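Local coordinates for pesticidal crystal protein Cry4Aa (Bacillus thuringiensis, PDB 2C9K), which promotes colloid-osmotic lysis in insects by binding to midgut epithelial cells, here as the toxic fragment of a mosquito-larvicidal protoxin, at residues T7-T12 and P35-A40; G11-G16 and L237-L242; T105-V110 and L151-Q156; Y135-L140 and N226-K231; A157-A162 and Y246-Y251. One frame throughout, in Å; residues are numbered along the deposited sequence.

How the interactions relate
All five contacts involve the helical N-terminal domain of a three-domain Cry toxin. Interactions 1 and 2 both use helix 5-16, lie about 12 Å apart between centres and touch. Interactions 3 and 5 both use helix 140-164, also about 12 Å apart, and meet through Asn-155 and Tyr-246. Val-13 of interaction 2 touches Tyr-246 of interaction 5, joining the pairs. Interaction 4 lies about 18 Å between centres from interactions 1 and 2 and about 28 and 31 Å from interactions 3 and 5, but shares helix 222-240 with interaction 2. Along the chain, interaction 1 closes first; 3 and 4 fall between the segments of interaction 2. The set ties first, middle and last helices together.

Interaction 1 of 5, residues T7-T12 and P35-A40; sequences TIVVGT and PVLFPA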
# COMPACT_ATOMS: atom_id res chain seq x y z
N THR A 7 5.23 4.50 7.61
CA THR A 7 5.12 3.05 7.68
C THR A 7 4.72 2.50 9.06
O THR A 7 4.14 1.42 9.13
CB THR A 7 6.41 2.37 7.20
OG1 THR A 7 7.55 3.00 7.81
CG2 THR A 7 6.54 2.48 5.69
N ILE A 8 5.01 3.23 10.14
CA ILE A 8 4.63 2.75 11.47
C ILE A 8 3.14 3.01 11.75
O ILE A 8 2.43 2.14 12.25
CB ILE A 8 5.42 3.44 12.61
CG1 ILE A 8 6.89 3.01 12.58
CG2 ILE A 8 4.80 3.07 13.95
CD1 ILE A 8 7.76 3.79 13.54
N VAL A 9 2.68 4.22 11.46
CA VAL A 9 1.28 4.54 11.67
C VAL A 9 0.42 3.55 10.90
O VAL A 9 -0.63 3.13 11.36
CB VAL A 9 0.96 5.96 11.19
CG1 VAL A 9 -0.54 6.20 11.25
CG2 VAL A 9 1.69 6.99 12.04
N VAL A 10 0.88 3.17 9.71
CA VAL A 10 0.12 2.24 8.89
C VAL A 10 0.19 0.85 9.50
O VAL A 10 -0.80 0.11 9.49
CB VAL A 10 0.66 2.21 7.45
CG1 VAL A 10 -0.05 1.14 6.64
CG2 VAL A 10 0.46 3.56 6.81
N GLY A 11 1.35 0.51 10.04
CA GLY A 11 1.53 -0.79 10.66
C GLY A 11 0.64 -0.99 11.87
O GLY A 11 0.13 -2.09 12.09
N THR A 12 0.43 0.07 12.65
CA THR A 12 -0.39 0.00 13.85
C THR A 12 -1.87 -0.19 13.56
O THR A 12 -2.57 -0.89 14.28
CB THR A 12 -0.25 1.27 14.68
OG1 THR A 12 1.14 1.54 14.88
CG2 THR A 12 -0.91 1.10 16.03
N PRO A 35 2.83 8.84 20.72
CA PRO A 35 4.29 8.94 20.84
C PRO A 35 4.99 9.08 19.48
O PRO A 35 6.04 9.71 19.36
CB PRO A 35 4.67 7.62 21.52
CG PRO A 35 3.46 7.31 22.35
CD PRO A 35 2.32 7.65 21.42
N VAL A 36 4.40 8.47 18.45
CA VAL A 36 4.94 8.51 17.10
C VAL A 36 4.65 9.83 16.39
O VAL A 36 5.47 10.32 15.61
CB VAL A 36 4.38 7.35 16.25
CG1 VAL A 36 4.81 7.50 14.81
CG2 VAL A 36 4.85 6.01 16.81
N LEU A 37 3.48 10.41 16.67
CA LEU A 37 3.07 11.66 16.06
C LEU A 37 3.34 12.91 16.92
O LEU A 37 3.25 14.04 16.44
CB LEU A 37 1.58 11.60 15.70
CG LEU A 37 1.20 10.55 14.65
CD1 LEU A 37 -0.31 10.43 14.59
CD2 LEU A 37 1.76 10.96 13.30
N PHE A 38 3.66 12.69 18.20
CA PHE A 38 3.94 13.80 19.10
C PHE A 38 5.03 13.46 20.11
O PHE A 38 4.76 13.34 21.31
CB PHE A 38 2.67 14.20 19.86
CG PHE A 38 1.47 14.38 18.99
CD1 PHE A 38 0.59 13.32 18.77
CD2 PHE A 38 1.19 15.62 18.40
CE1 PHE A 38 -0.54 13.49 17.98
CE2 PHE A 38 0.06 15.80 17.61
CZ PHE A 38 -0.81 14.73 17.40
N PRO A 39 6.28 13.29 19.65
CA PRO A 39 7.41 12.96 20.52
C PRO A 39 7.83 14.11 21.46
O PRO A 39 8.46 13.88 22.49
CB PRO A 39 8.50 12.57 19.52
CG PRO A 39 8.18 13.40 18.33
CD PRO A 39 6.68 13.27 18.23
N ALA A 40 7.48 15.33 21.08
CA ALA A 40 7.80 16.51 21.88
C ALA A 40 6.48 17.22 22.21
O ALA A 40 6.40 18.45 22.19
CB ALA A 40 8.72 17.45 21.11
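Val-36 turns both of its methyls toward neighbouring residues of helix 5-16, one to Ile-8 and one to Val-9. The contact belongs to the helical bundle of the N-terminal domain, where the first helix packs on the C-terminal end of helix 29-37. With CG1 of Val-36 anti to the backbone N (chi1 173°), CG2 stands anti to the carbonyl carbon, so the two branches spread toward different partners. CG2 of Val-36 comes within 4.1 Å of CG2 of Ile-8, the two side chains meeting at a slant. Ile-8 offers this short branch alone, because its longer arm is set beside the backbone N and runs on to CD1 in another direction. CG1 of Val-36 approaches CG2 of Val-9 at 4.2 Å. That same Val-9 methyl is shared with Leu-37, whose CD2 lies 4.2 Å from it, the two side chains crossing nearly at right angles. The CB of Leu-37 does not point straight at the first helix; the branching at CG brings CD2 round to Val-9. Gln-145 of helix 140-164 touches both Val-9 and Leu-37 and so borders the join, while Trp-47 of helix 46-58 packs on Leu-37. Helical geometry ends after Leu-37, whose O accepts a hydrogen bond from OG1 of Thr-46. No polar bond spans the two segments. Within helix 5-16, O of Ile-8 accepts twice from Thr-12: from its N at 2.9 Å and from its OG1 at 3.0 Å, the hydroxyl standing 40° out of the carbonyl plane.

Interaction 2 of 5, residues G11-G16 and L237-L242; sequences GTVLTG and LDLVAL
Leu-242 lays CD1 against both Val-13 and Leu-14, and CD2 against Leu-14. In the N-terminal helical bundle this joins the first helix, 5-16, to the end of the last one, 222-240, segments separated by more than two hundred residues of sequence. CD1 of Leu-242 is 3.5 Å from CG1 of Val-13 and 3.9 Å from CG of Leu-14, so this methyl sits over the step between the two residues. CD2 of Leu-242 reaches CD2 of Leu-14 at 3.5 Å, the side chains crossing at roughly a right angle. Leu-14 does not aim its CB at the other segment; with CG beside the backbone N (chi1 -78°), the branching carbon carries CD2 across. Val-13 does point toward its partners and uses both methyls, CG1 for Leu-242 and CG2 for Leu-239.

Asn-148 of helix 140-164 touches both Val-13 and Leu-239; Ser-257, in a loop, packs on both Leu-14 and Leu-242. Asp-238, one turn earlier, faces elsewhere and forms a salt bridge with Arg-261. The contact itself is wholly apolar: at its Leu-239 edge the side chains of Leu-239 and Val-13 cross near a right angle, with CD1 of Leu-239 3.9 Å from CG2 of Val-13.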
# COMPACT_ATOMS: atom_id res chain seq x y z
N GLY A 11 1.35 0.51 10.04
CA GLY A 11 1.53 -0.79 10.66
C GLY A 11 0.64 -0.99 11.87
O GLY A 11 0.13 -2.09 12.09
N THR A 12 0.43 0.07 12.65
CA THR A 12 -0.39 0.00 13.85
C THR A 12 -1.87 -0.19 13.56
O THR A 12 -2.57 -0.89 14.28
CB THR A 12 -0.25 1.27 14.68
OG1 THR A 12 1.14 1.54 14.88
CG2 THR A 12 -0.91 1.10 16.03
N VAL A 13 -2.35 0.46 12.51
CA VAL A 13 -3.76 0.36 12.12
C VAL A 13 -4.09 -1.07 11.67
O VAL A 13 -5.11 -1.63 12.10
CB VAL A 13 -4.09 1.38 10.99
CG1 VAL A 13 -5.50 1.17 10.49
CG2 VAL A 13 -3.93 2.79 11.50
N LEU A 14 -3.25 -1.65 10.82
CA LEU A 14 -3.45 -3.03 10.35
C LEU A 14 -3.59 -3.94 11.56
O LEU A 14 -4.52 -4.74 11.65
CB LEU A 14 -2.27 -3.49 9.50
CG LEU A 14 -2.23 -2.98 8.06
CD1 LEU A 14 -0.85 -3.17 7.47
CD2 LEU A 14 -3.28 -3.71 7.24
N THR A 15 -2.64 -3.82 12.48
CA THR A 15 -2.62 -4.61 13.70
C THR A 15 -3.82 -4.25 14.58
O THR A 15 -4.37 -5.10 15.27
CB THR A 15 -1.34 -4.32 14.50
OG1 THR A 15 -0.21 -4.65 13.69
CG2 THR A 15 -1.31 -5.12 15.78
N GLY A 16 -4.23 -3.00 14.53
CA GLY A 16 -5.33 -2.53 15.34
C GLY A 16 -6.70 -3.10 15.07
O GLY A 16 -7.50 -3.24 15.99
N LEU A 237 -2.31 6.95 0.88
CA LEU A 237 -3.02 5.81 0.30
C LEU A 237 -3.07 4.54 1.15
O LEU A 237 -4.13 3.90 1.24
CB LEU A 237 -2.45 5.49 -1.08
CG LEU A 237 -2.34 6.69 -2.03
CD1 LEU A 237 -2.04 6.20 -3.44
CD2 LEU A 237 -3.62 7.49 -2.01
N ASP A 238 -1.96 4.17 1.78
CA ASP A 238 -1.94 2.96 2.61
C ASP A 238 -2.88 3.15 3.78
O ASP A 238 -3.59 2.23 4.17
CB ASP A 238 -0.53 2.64 3.12
CG ASP A 238 0.34 1.95 2.07
OD1 ASP A 238 -0.20 1.53 1.02
OD2 ASP A 238 1.56 1.80 2.30
N LEU A 239 -2.88 4.35 4.33
CA LEU A 239 -3.73 4.66 5.47
C LEU A 239 -5.20 4.74 5.00
O LEU A 239 -6.09 4.21 5.66
CB LEU A 239 -3.27 5.98 6.09
CG LEU A 239 -3.71 6.33 7.51
CD1 LEU A 239 -3.49 5.15 8.47
CD2 LEU A 239 -2.90 7.56 7.95
N VAL A 240 -5.43 5.36 3.85
CA VAL A 240 -6.77 5.49 3.30
C VAL A 240 -7.40 4.15 2.93
O VAL A 240 -8.62 3.99 2.99
CB VAL A 240 -6.75 6.39 2.04
CG1 VAL A 240 -8.16 6.52 1.46
CG2 VAL A 240 -6.18 7.75 2.40
N ALA A 241 -6.58 3.18 2.55
CA ALA A 241 -7.08 1.85 2.18
C ALA A 241 -7.65 1.06 3.37
O ALA A 241 -8.43 0.13 3.19
CB ALA A 241 -5.97 1.05 1.51
N LEU A 242 -7.26 1.44 4.58
CA LEU A 242 -7.74 0.76 5.78
C LEU A 242 -8.98 1.43 6.40
O LEU A 242 -9.66 0.82 7.23
CB LEU A 242 -6.63 0.68 6.82
CG LEU A 242 -5.32 0.08 6.31
CD1 LEU A 242 -4.23 0.25 7.36
CD2 LEU A 242 -5.54 -1.39 5.97

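Interaction 3 of 5, residues T105-V110 and L151-Q156; sequences TQIQLV and LTVLNQ
Ile-107 reaches across to Val-153 and Gln-156 with its two branches divided between them. Its CG2, anti to the backbone N, lies 4.2 Å from CG1 of Val-153, the two side chains sliding past each other in opposite senses. The longer arm is fully extended (chi2 179°) and places CD1 3.8 Å from OE1 of Gln-156, crossing that side chain at about a right angle. The amide oxygen is not left to a methyl alone: OE1 of Gln-156 is hydrogen-bonded to OH of Tyr-84, and Tyr-84 also packs on Ile-107. Gln-156 arrives there because its chain leaves anti to the backbone N and then bends at CB-CG.

In the N-terminal helical domain of the three-domain Cry toxins, helices 103-123 and 140-164 form an antiparallel pair, and in relatives such a pair is thought to enter the membrane when the pore forms; the axes of 105-110 and 151-156 approach to 10.2 Å, with 152° between their N-to-C directions. Three residues on from Ile-107, Val-110 points its CB toward the partner helix. Its CG1 settles against Val-153, 3.4 Å from CG2 and 3.8 Å from CB, while CB of Val-110 lies 4.1 Å from CG1 of Val-153. The two valines meet at a slant; CG1 of Val-153 is met by both Ile-107 and Val-110, while CG2 meets Val-110. Tyr-84 of helix 77-89 also touches Val-110.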
# COMPACT_ATOMS: atom_id res chain seq x y z
N THR A 105 -18.75 12.60 27.02
CA THR A 105 -18.53 14.04 26.94
C THR A 105 -17.16 14.29 26.31
O THR A 105 -17.00 15.21 25.50
CB THR A 105 -18.60 14.69 28.35
OG1 THR A 105 -18.57 16.12 28.22
CG2 THR A 105 -17.43 14.25 29.20
N GLN A 106 -16.19 13.46 26.68
CA GLN A 106 -14.82 13.56 26.17
C GLN A 106 -14.80 13.24 24.68
O GLN A 106 -14.06 13.85 23.91
CB GLN A 106 -13.92 12.59 26.93
CG GLN A 106 -12.44 12.87 26.82
CD GLN A 106 -12.07 14.25 27.33
OE1 GLN A 106 -12.58 14.71 28.34
NE2 GLN A 106 -11.15 14.90 26.63
N ILE A 107 -15.62 12.28 24.27
CA ILE A 107 -15.72 11.92 22.86
C ILE A 107 -16.24 13.14 22.10
O ILE A 107 -15.80 13.43 20.99
CB ILE A 107 -16.70 10.73 22.66
CG1 ILE A 107 -16.07 9.44 23.19
CG2 ILE A 107 -17.06 10.58 21.19
CD1 ILE A 107 -16.95 8.21 23.06
N GLN A 108 -17.16 13.87 22.72
CA GLN A 108 -17.74 15.07 22.12
C GLN A 108 -16.69 16.13 21.81
O GLN A 108 -16.79 16.83 20.80
CB GLN A 108 -18.80 15.67 23.05
CG GLN A 108 -20.02 14.80 23.25
CD GLN A 108 -21.11 15.51 24.05
OE1 GLN A 108 -22.17 14.95 24.31
NE2 GLN A 108 -20.84 16.76 24.43
N LEU A 109 -15.70 16.28 22.69
CA LEU A 109 -14.65 17.27 22.48
C LEU A 109 -13.71 16.85 21.35
O LEU A 109 -13.35 17.68 20.51
CB LEU A 109 -13.85 17.48 23.77
CG LEU A 109 -14.56 18.21 24.91
CD1 LEU A 109 -13.59 18.40 26.06
CD2 LEU A 109 -15.07 19.56 24.41
N VAL A 110 -13.32 15.58 21.34
CA VAL A 110 -12.44 15.10 20.29
C VAL A 110 -13.15 15.21 18.95
O VAL A 110 -12.52 15.48 17.94
CB VAL A 110 -12.02 13.63 20.51
CG1 VAL A 110 -11.23 13.12 19.31
CG2 VAL A 110 -11.16 13.52 21.76
N LEU A 151 -11.19 9.47 12.58
CA LEU A 151 -11.94 8.25 12.31
C LEU A 151 -11.86 7.23 13.46
O LEU A 151 -12.81 6.48 13.69
CB LEU A 151 -11.46 7.59 11.01
CG LEU A 151 -11.82 8.31 9.70
CD1 LEU A 151 -11.07 7.68 8.53
CD2 LEU A 151 -13.33 8.23 9.48
N THR A 152 -10.73 7.22 14.17
CA THR A 152 -10.53 6.27 15.26
C THR A 152 -11.40 6.52 16.48
O THR A 152 -11.90 5.57 17.09
CB THR A 152 -9.06 6.23 15.71
OG1 THR A 152 -8.21 6.04 14.57
CG2 THR A 152 -8.83 5.09 16.67
N VAL A 153 -11.58 7.78 16.85
CA VAL A 153 -12.42 8.07 18.01
C VAL A 153 -13.88 7.83 17.66
O VAL A 153 -14.65 7.37 18.50
CB VAL A 153 -12.24 9.53 18.49
CG1 VAL A 153 -13.28 9.85 19.55
CG2 VAL A 153 -10.84 9.70 19.08
N LEU A 154 -14.27 8.13 16.43
CA LEU A 154 -15.65 7.89 16.02
C LEU A 154 -15.93 6.38 16.00
O LEU A 154 -16.96 5.93 16.49
CB LEU A 154 -15.90 8.50 14.65
CG LEU A 154 -15.91 10.03 14.65
CD1 LEU A 154 -15.96 10.56 13.22
CD2 LEU A 154 -17.11 10.51 15.45
N ASN A 155 -15.01 5.61 15.42
CA ASN A 155 -15.17 4.16 15.36
C ASN A 155 -15.28 3.66 16.78
O ASN A 155 -16.07 2.76 17.07
CB ASN A 155 -13.95 3.52 14.66
CG ASN A 155 -13.96 1.99 14.74
OD1 ASN A 155 -13.50 1.40 15.72
ND2 ASN A 155 -14.49 1.34 13.71
N GLN A 156 -14.51 4.27 17.67
CA GLN A 156 -14.50 3.89 19.08
C GLN A 156 -15.83 4.28 19.74
O GLN A 156 -16.44 3.48 20.45
CB GLN A 156 -13.33 4.57 19.79
CG GLN A 156 -13.05 4.04 21.18
CD GLN A 156 -14.20 4.29 22.15
OE1 GLN A 156 -14.41 5.42 22.60
NE2 GLN A 156 -14.96 3.24 22.47

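Interaction 4 of 5, residues Y135-L140 and N226-K231; sequences YNILVL and NTYRTK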
# COMPACT_ATOMS: atom_id res chain seq x y z
N TYR A 135 -0.48 24.12 -1.57
CA TYR A 135 -0.36 24.12 -0.11
C TYR A 135 -1.09 22.93 0.51
O TYR A 135 -0.63 22.38 1.51
CB TYR A 135 -0.92 25.43 0.48
CG TYR A 135 -1.29 25.31 1.95
CD1 TYR A 135 -0.33 25.44 2.95
CD2 TYR A 135 -2.60 25.02 2.33
CE1 TYR A 135 -0.66 25.28 4.29
CE2 TYR A 135 -2.94 24.85 3.67
CZ TYR A 135 -1.97 24.98 4.64
OH TYR A 135 -2.33 24.81 5.96
N ASN A 136 -2.23 22.55 -0.06
CA ASN A 136 -2.99 21.44 0.49
C ASN A 136 -2.45 20.08 0.13
O ASN A 136 -2.65 19.13 0.88
CB ASN A 136 -4.45 21.56 0.09
CG ASN A 136 -5.22 22.46 1.03
OD1 ASN A 136 -5.40 22.15 2.21
ND2 ASN A 136 -5.66 23.60 0.51
N ILE A 137 -1.77 19.95 -1.00
CA ILE A 137 -1.20 18.66 -1.34
C ILE A 137 0.07 18.54 -0.51
O ILE A 137 0.53 17.45 -0.20
CB ILE A 137 -0.82 18.55 -2.82
CG1 ILE A 137 0.45 19.32 -3.09
CG2 ILE A 137 -1.94 19.07 -3.70
CD1 ILE A 137 1.19 18.79 -4.27
N LEU A 138 0.63 19.70 -0.16
CA LEU A 138 1.85 19.78 0.62
C LEU A 138 1.56 19.49 2.10
O LEU A 138 2.46 19.21 2.88
CB LEU A 138 2.46 21.18 0.47
CG LEU A 138 3.99 21.28 0.48
CD1 LEU A 138 4.55 20.42 -0.65
CD2 LEU A 138 4.43 22.73 0.31
N VAL A 139 0.29 19.55 2.47
CA VAL A 139 -0.13 19.31 3.84
C VAL A 139 -0.95 18.01 3.92
O VAL A 139 -1.32 17.56 5.01
CB VAL A 139 -0.97 20.50 4.37
CG1 VAL A 139 -1.44 20.24 5.77
CG2 VAL A 139 -0.15 21.77 4.35
N LEU A 140 -1.21 17.41 2.76
CA LEU A 140 -2.00 16.18 2.68
C LEU A 140 -1.55 15.08 3.63
O LEU A 140 -2.38 14.46 4.28
CB LEU A 140 -1.99 15.63 1.25
CG LEU A 140 -2.78 14.33 1.05
CD1 LEU A 140 -4.25 14.55 1.36
CD2 LEU A 140 -2.62 13.83 -0.38
N ASN A 226 7.55 9.63 -9.54
CA ASN A 226 7.65 8.36 -8.84
C ASN A 226 7.93 8.51 -7.34
O ASN A 226 7.37 7.76 -6.53
CB ASN A 226 8.73 7.50 -9.50
CG ASN A 226 8.82 6.12 -8.91
OD1 ASN A 226 7.92 5.30 -9.08
ND2 ASN A 226 9.91 5.86 -8.19
N THR A 227 8.78 9.45 -6.97
CA THR A 227 9.10 9.65 -5.56
C THR A 227 7.86 10.07 -4.79
O THR A 227 7.54 9.52 -3.73
CB THR A 227 10.20 10.72 -5.38
OG1 THR A 227 11.39 10.30 -6.07
CG2 THR A 227 10.54 10.90 -3.91
N TYR A 228 7.15 11.05 -5.33
CA TYR A 228 5.94 11.55 -4.70
C TYR A 228 4.92 10.43 -4.48
O TYR A 228 4.20 10.42 -3.48
CB TYR A 228 5.33 12.64 -5.57
CG TYR A 228 4.01 13.13 -5.05
CD1 TYR A 228 3.94 13.94 -3.92
CD2 TYR A 228 2.83 12.78 -5.69
CE1 TYR A 228 2.72 14.39 -3.44
CE2 TYR A 228 1.60 13.23 -5.23
CZ TYR A 228 1.55 14.03 -4.11
OH TYR A 228 0.32 14.48 -3.68
N ARG A 229 4.89 9.48 -5.41
CA ARG A 229 3.98 8.34 -5.36
C ARG A 229 4.37 7.35 -4.27
O ARG A 229 3.54 6.86 -3.51
CB ARG A 229 3.96 7.63 -6.72
CG ARG A 229 3.14 6.33 -6.76
CD ARG A 229 2.98 5.82 -8.18
NE ARG A 229 4.25 5.52 -8.82
CZ ARG A 229 4.40 5.34 -10.12
NH1 ARG A 229 3.34 5.42 -10.93
NH2 ARG A 229 5.59 5.09 -10.63
N THR A 230 5.66 7.07 -4.19
CA THR A 230 6.16 6.15 -3.19
C THR A 230 5.98 6.72 -1.78
O THR A 230 5.54 6.01 -0.88
CB THR A 230 7.64 5.86 -3.43
OG1 THR A 230 7.79 5.25 -4.72
CG2 THR A 230 8.18 4.93 -2.36
N LYS A 231 6.29 8.00 -1.60
CA LYS A 231 6.16 8.62 -0.28
C LYS A 231 4.70 8.75 0.13
O LYS A 231 4.36 8.42 1.26
CB LYS A 231 6.81 10.02 -0.26
CG LYS A 231 8.25 10.05 -0.76
CD LYS A 231 9.14 9.10 0.01
CE LYS A 231 10.48 8.88 -0.70
NZ LYS A 231 11.46 10.01 -0.56
O HOH W 1 0.64 15.07 -1.15
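Tyr-228 ends in a hydroxyl that faces Ile-137 and Leu-140, and a single water joins it to the first segment. This water bridges helix 222-240 of the N-terminal helical bundle to the region between helices 129-137 and 140-164. The water donates to O of Ile-137 at 2.6 Å and is hydrogen-bonded to OH of Tyr-228, also at 2.6 Å. Around the bridge, the hydroxyl also lies 4.3 Å from CB of Ile-137 and 4.5 Å from CD2 of Leu-140. The carbonyl has a further, weak donor in the backbone N of Leu-140, so the water helps satisfy this carbonyl. Setting CG anti to the backbone N (chi1 175°) points the tyrosine out from its helix toward this site. Ile-57, Leu-205 and Ile-208, from two other helices, pack against the Tyr-228 side chain.

Farther out, the next residue, Arg-229, faces elsewhere and pairs through NH1 with Glu-283. Its NH2 gives a 2.8 Å hydrogen bond to OD1 of Asn-226, nearly straight (168°) and directed at a lone pair in the carbonyl plane.

Interaction 5 of 5, residues A157-A162 and Y246-Y251; sequences AVKFEA and YDVGKY
Val-248 fits against Val-158 closely but against Lys-159 only by one methylene. On the close side, CG1 of Val-158 lies 3.8 Å from CB of Val-248 and equally near both of its methyls, so it covers the branch point as the two side chains slide past each other in opposite directions. Leu-186 of helix 183-208 touches both valines. On the looser side, CG of Lys-159 is 4.0 Å from CG2 of Val-248; beyond CG the lysine chain runs out extended, leaving its ammonium out of the contact. The residues that touch are all partly exposed, as suits a surface contact between helix 140-164 and the loop after helix 222-240.

That loop is shaped by Asp-247, the centre of an inverse gamma turn, whose OD2 accepts from N of Lys-250 at 2.9 Å (160°) in an Asx motif, from well above the carboxylate plane. Tyr-183 OH also bonds to this oxygen. Tyr-251 makes a cation-pi contact with Arg-522 of the C-terminal domain. Wholly apolar between helix and loop, the valine packing sets no bond direction; directional hold comes from the Asp-247 carboxylate and from O of Tyr-246, bonded to ND2 of Asn-155 one turn before Val-158.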
# COMPACT_ATOMS: atom_id res chain seq x y z
N ALA A 157 -16.28 5.50 19.48
CA ALA A 157 -17.53 6.02 20.02
C ALA A 157 -18.67 5.09 19.66
O ALA A 157 -19.48 4.75 20.52
CB ALA A 157 -17.80 7.41 19.47
N VAL A 158 -18.74 4.70 18.40
CA VAL A 158 -19.79 3.79 17.96
C VAL A 158 -19.74 2.50 18.76
O VAL A 158 -20.75 2.04 19.26
CB VAL A 158 -19.65 3.47 16.47
CG1 VAL A 158 -20.57 2.34 16.10
CG2 VAL A 158 -19.98 4.70 15.65
N LYS A 159 -18.55 1.93 18.89
CA LYS A 159 -18.37 0.69 19.64
C LYS A 159 -18.74 0.90 21.10
O LYS A 159 -19.48 0.10 21.68
CB LYS A 159 -16.92 0.21 19.56
CG LYS A 159 -16.48 -0.26 18.19
CD LYS A 159 -15.03 -0.74 18.25
CE LYS A 159 -14.50 -1.15 16.89
NZ LYS A 159 -13.05 -1.49 17.00
N PHE A 160 -18.22 1.97 21.68
CA PHE A 160 -18.46 2.32 23.07
C PHE A 160 -19.95 2.35 23.41
O PHE A 160 -20.38 1.81 24.44
CB PHE A 160 -17.84 3.68 23.38
CG PHE A 160 -17.97 4.10 24.81
CD1 PHE A 160 -17.24 3.44 25.80
CD2 PHE A 160 -18.84 5.12 25.18
CE1 PHE A 160 -17.39 3.79 27.13
CE2 PHE A 160 -18.99 5.47 26.52
CZ PHE A 160 -18.26 4.81 27.50
N GLU A 161 -20.73 2.97 22.55
CA GLU A 161 -22.17 3.09 22.76
C GLU A 161 -22.92 1.77 22.58
O GLU A 161 -23.77 1.43 23.40
CB GLU A 161 -22.73 4.17 21.83
CG GLU A 161 -23.50 5.27 22.56
CD GLU A 161 -22.68 5.98 23.63
OE1 GLU A 161 -22.29 7.15 23.41
OE2 GLU A 161 -22.42 5.37 24.69
N ALA A 162 -22.63 1.03 21.52
CA ALA A 162 -23.31 -0.24 21.27
C ALA A 162 -23.08 -1.20 22.44
O ALA A 162 -23.85 -2.14 22.65
CB ALA A 162 -22.81 -0.86 19.98
N TYR A 246 -12.92 0.92 9.55
CA TYR A 246 -13.49 1.69 10.65
C TYR A 246 -15.01 1.64 10.62
O TYR A 246 -15.66 2.09 11.56
CB TYR A 246 -13.03 3.15 10.60
CG TYR A 246 -11.58 3.37 11.01
CD1 TYR A 246 -11.12 2.99 12.28
CD2 TYR A 246 -10.67 3.97 10.14
CE1 TYR A 246 -9.79 3.19 12.66
CE2 TYR A 246 -9.34 4.18 10.52
CZ TYR A 246 -8.91 3.79 11.78
OH TYR A 246 -7.59 3.96 12.14
N ASP A 247 -15.58 1.11 9.54
CA ASP A 247 -17.04 1.02 9.41
C ASP A 247 -17.57 -0.10 10.30
O ASP A 247 -17.75 -1.23 9.85
CB ASP A 247 -17.44 0.76 7.95
CG ASP A 247 -18.96 0.71 7.75
OD1 ASP A 247 -19.43 1.10 6.66
OD2 ASP A 247 -19.69 0.27 8.67
N VAL A 248 -17.81 0.24 11.56
CA VAL A 248 -18.31 -0.71 12.53
C VAL A 248 -19.49 -1.51 11.99
O VAL A 248 -19.75 -2.63 12.43
CB VAL A 248 -18.74 0.01 13.80
CG1 VAL A 248 -19.38 -0.98 14.76
CG2 VAL A 248 -17.55 0.70 14.42
N GLY A 249 -20.23 -0.93 11.06
CA GLY A 249 -21.36 -1.64 10.50
C GLY A 249 -20.88 -2.83 9.70
O GLY A 249 -21.30 -3.96 9.95
N LYS A 250 -19.99 -2.57 8.74
CA LYS A 250 -19.42 -3.59 7.87
C LYS A 250 -18.53 -4.61 8.56
O LYS A 250 -18.61 -5.80 8.28
CB LYS A 250 -18.63 -2.92 6.76
CG LYS A 250 -19.44 -2.03 5.83
CD LYS A 250 -19.86 -2.77 4.57
CE LYS A 250 -21.08 -3.66 4.79
NZ LYS A 250 -22.35 -2.89 4.73
N TYR A 251 -17.67 -4.15 9.47
CA TYR A 251 -16.75 -5.04 10.19
C TYR A 251 -16.93 -4.99 11.71
O TYR A 251 -16.15 -4.37 12.43
CB TYR A 251 -15.30 -4.70 9.81
CG TYR A 251 -15.06 -4.66 8.31
CD1 TYR A 251 -15.36 -3.53 7.56
CD2 TYR A 251 -14.57 -5.79 7.64
CE1 TYR A 251 -15.18 -3.52 6.18
CE2 TYR A 251 -14.39 -5.78 6.26
CZ TYR A 251 -14.70 -4.65 5.54
OH TYR A 251 -14.53 -4.64 4.17